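Long-range contact in N-acetylglucosamine-6-phosphate deacetylase (Thermotoga maritima, PDB 1O12), which probably removes the acetyl group from N-acetylglucosamine-6-phosphate, as a metal-dependent hydrolase of the NagA family: residues E237-G242 against V263-S268. Numbering follows the deposited sequence.
Sequences ELICDG and VLVTDS
The carbonyl oxygen of Leu238 is gripped twice: by a water, which donates to Leu238 O over 2.7 Å, and by a weak bond from Val265 N at 3.5 Å. The same water accepts from Cys240 N and donates to Val265 O, so it spans the gap where the two parallel strands diverge. Nearer their start the strands lie closer together: Leu238 N binds Val263 O at 3.1 Å, with 155° at the hydrogen, and the CA of Glu237 makes a CH···O contact to that carbonyl.

Glu237, Ile239, Val263 and Val265 share one face of the sheet. Glu237 CG sits between the backbone N and the carbonyl carbon (chi1 77°), and the extended chain beyond it lies against Val265, whose CG2 comes 3.4 Å from Glu237 OE2. The carboxylate is satisfied by a salt bridge to Arg206 and hydrogen bonds to His61 ND1 and His209 N, which fix its rotation. Ile239 CG1 touches Val265 CG1 at 4.1 Å. The CD1 of Ile239 reaches on to Asp267, against CB and 3.4 Å from OD2; the other carboxylate oxygen, OD1, binds His63. An alanine at Ile239 would probably leave the flank of Asp267 without its apolar neighbour and give that carboxylate more freedom to turn. Leu264 points to the other face, and its CD1 meets Cys240 SG at 4.2 Å; Phe314 of helix 307-318 touches both side chains.

Strand 235-239, helix 247-257 and strand 262-265 form a beta-alpha-beta unit of the TIM-barrel amidohydrolase fold, whose C-terminal strand ends place the side chain of Asp267, the predicted proton donor/acceptor, about 5 Å from the bound iron.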
ATOM      1  N   GLU A 237      14.178   2.454   1.286  1.00 31.46           N
ATOM      2  CA  GLU A 237      14.791   3.611   1.885  1.00 33.22           C
ATOM      3  C   GLU A 237      13.849   4.799   1.624  1.00 31.88           C
ATOM      4  O   GLU A 237      13.223   4.880   0.586  1.00 31.82           O
ATOM      5  CB  GLU A 237      16.246   3.807   1.381  1.00 34.69           C
ATOM      6  CG  GLU A 237      16.464   4.377   0.024  1.00 35.62           C
ATOM      7  CD  GLU A 237      17.954   4.480  -0.347  1.00 37.99           C
ATOM      8  OE1 GLU A 237      18.261   5.265  -1.261  1.00 38.63           O
ATOM      9  OE2 GLU A 237      18.818   3.781   0.244  1.00 38.73           O
ATOM     10  N   LEU A 238      13.714   5.683   2.603  1.00 31.55           N
ATOM     11  CA  LEU A 238      12.831   6.829   2.487  1.00 30.88           C
ATOM     12  C   LEU A 238      13.524   8.164   2.813  1.00 29.98           C
ATOM     13  O   LEU A 238      14.227   8.273   3.809  1.00 29.18           O
ATOM     14  CB  LEU A 238      11.659   6.681   3.451  1.00 29.86           C
ATOM     15  CG  LEU A 238      10.765   5.459   3.604  1.00 31.47           C
ATOM     16  CD1 LEU A 238       9.656   5.849   4.606  1.00 29.52           C
ATOM     17  CD2 LEU A 238      10.157   5.009   2.261  1.00 32.08           C
ATOM     18  N   ILE A 239      13.317   9.178   1.985  1.00 28.86           N
ATOM     19  CA  ILE A 239      13.896  10.490   2.265  1.00 29.28           C
ATOM     20  C   ILE A 239      12.824  11.301   2.999  1.00 30.77           C
ATOM     21  O   ILE A 239      11.884  11.765   2.363  1.00 31.06           O
ATOM     22  CB  ILE A 239      14.287  11.218   0.965  1.00 27.72           C
ATOM     23  CG1 ILE A 239      15.366  10.424   0.227  1.00 27.26           C
ATOM     24  CG2 ILE A 239      14.763  12.649   1.279  1.00 25.65           C
ATOM     25  CD1 ILE A 239      15.502  10.808  -1.238  1.00 28.54           C
ATOM     26  N   CYS A 240      12.950  11.479   4.316  1.00 31.38           N
ATOM     27  CA  CYS A 240      11.931  12.203   5.065  1.00 34.05           C
ATOM     28  C   CYS A 240      12.044  13.698   5.184  1.00 34.26           C
ATOM     29  O   CYS A 240      12.093  14.231   6.285  1.00 33.63           O
ATOM     30  CB  CYS A 240      11.798  11.633   6.453  1.00 35.73           C
ATOM     31  SG  CYS A 240      11.171  10.012   6.364  1.00 45.57           S
ATOM     32  N   ASP A 241      12.026  14.365   4.043  1.00 36.00           N
ATOM     33  CA  ASP A 241      12.154  15.799   3.992  1.00 39.30           C
ATOM     34  C   ASP A 241      10.840  16.501   3.712  1.00 40.11           C
ATOM     35  O   ASP A 241      10.805  17.723   3.596  1.00 41.08           O
ATOM     36  CB  ASP A 241      13.178  16.200   2.929  1.00 39.12           C
ATOM     37  CG  ASP A 241      12.830  15.678   1.556  1.00 40.90           C
ATOM     38  OD1 ASP A 241      13.649  15.908   0.641  1.00 43.48           O
ATOM     39  OD2 ASP A 241      11.763  15.047   1.377  1.00 40.10           O
ATOM     40  N   GLY A 242       9.769  15.728   3.600  1.00 41.15           N
ATOM     41  CA  GLY A 242       8.461  16.310   3.340  1.00 41.16           C
ATOM     42  C   GLY A 242       8.223  16.656   1.885  1.00 42.10           C
ATOM     43  O   GLY A 242       7.104  17.013   1.511  1.00 41.77           O
ATOM     44  N   VAL A 263      14.322   2.091   5.778  1.00 28.22           N
ATOM     45  CA  VAL A 263      15.681   2.508   6.040  1.00 29.39           C
ATOM     46  C   VAL A 263      15.777   4.007   5.868  1.00 29.96           C
ATOM     47  O   VAL A 263      15.570   4.521   4.764  1.00 31.75           O
ATOM     48  CB  VAL A 263      16.639   1.808   5.082  1.00 29.19           C
ATOM     49  CG1 VAL A 263      17.932   2.611   4.915  1.00 30.52           C
ATOM     50  CG2 VAL A 263      16.968   0.457   5.631  1.00 29.83           C
ATOM     51  N   LEU A 264      16.072   4.733   6.938  1.00 30.05           N
ATOM     52  CA  LEU A 264      16.166   6.192   6.790  1.00 29.42           C
ATOM     53  C   LEU A 264      17.405   6.510   5.966  1.00 30.74           C
ATOM     54  O   LEU A 264      18.424   5.826   6.058  1.00 31.74           O
ATOM     55  CB  LEU A 264      16.209   6.873   8.153  1.00 27.68           C
ATOM     56  CG  LEU A 264      14.953   7.671   8.510  1.00 28.60           C
ATOM     57  CD1 LEU A 264      13.733   7.030   7.912  1.00 27.21           C
ATOM     58  CD2 LEU A 264      14.806   7.803  10.011  1.00 27.35           C
ATOM     59  N   VAL A 265      17.321   7.555   5.166  1.00 30.61           N
ATOM     60  CA  VAL A 265      18.418   7.927   4.289  1.00 31.24           C
ATOM     61  C   VAL A 265      18.367   9.458   4.130  1.00 34.10           C
ATOM     62  O   VAL A 265      17.323  10.084   4.333  1.00 36.36           O
ATOM     63  CB  VAL A 265      18.205   7.181   2.921  1.00 31.23           C
ATOM     64  CG1 VAL A 265      18.304   8.111   1.783  1.00 26.65           C
ATOM     65  CG2 VAL A 265      19.170   6.003   2.795  1.00 30.19           C
ATOM     66  N   THR A 266      19.472  10.068   3.743  1.00 33.69           N
ATOM     67  CA  THR A 266      19.485  11.501   3.589  1.00 33.92           C
ATOM     68  C   THR A 266      19.424  11.944   2.117  1.00 35.18           C
ATOM     69  O   THR A 266      18.650  12.844   1.780  1.00 35.08           O
ATOM     70  CB  THR A 266      20.740  12.070   4.325  1.00 35.66           C
ATOM     71  OG1 THR A 266      20.376  13.229   5.080  1.00 34.50           O
ATOM     72  CG2 THR A 266      21.858  12.382   3.366  1.00 33.32           C
ATOM     73  N   ASP A 267      20.197  11.290   1.241  1.00 34.67           N
ATOM     74  CA  ASP A 267      20.258  11.621  -0.188  1.00 36.84           C
ATOM     75  C   ASP A 267      20.663  13.087  -0.290  1.00 36.76           C
ATOM     76  O   ASP A 267      20.332  13.794  -1.237  1.00 37.84           O
ATOM     77  CB  ASP A 267      18.898  11.378  -0.871  1.00 38.22           C
ATOM     78  CG  ASP A 267      18.966  11.455  -2.433  1.00 42.84           C
ATOM     79  OD1 ASP A 267      19.883  10.873  -3.077  1.00 43.92           O
ATOM     80  OD2 ASP A 267      18.062  12.089  -3.029  1.00 44.58           O
ATOM     81  N   SER A 268      21.385  13.526   0.722  1.00 35.67           N
ATOM     82  CA  SER A 268      21.874  14.879   0.827  1.00 36.94           C
ATOM     83  C   SER A 268      22.946  15.192  -0.225  1.00 37.99           C
ATOM     84  O   SER A 268      23.683  14.307  -0.683  1.00 37.21           O
ATOM     85  CB  SER A 268      22.450  15.055   2.235  1.00 38.21           C
ATOM     86  OG  SER A 268      23.143  16.265   2.423  1.00 39.50           O
TER
HETATM   87  O   HOH W   1      14.852  10.101   5.695  1.00 25.18           O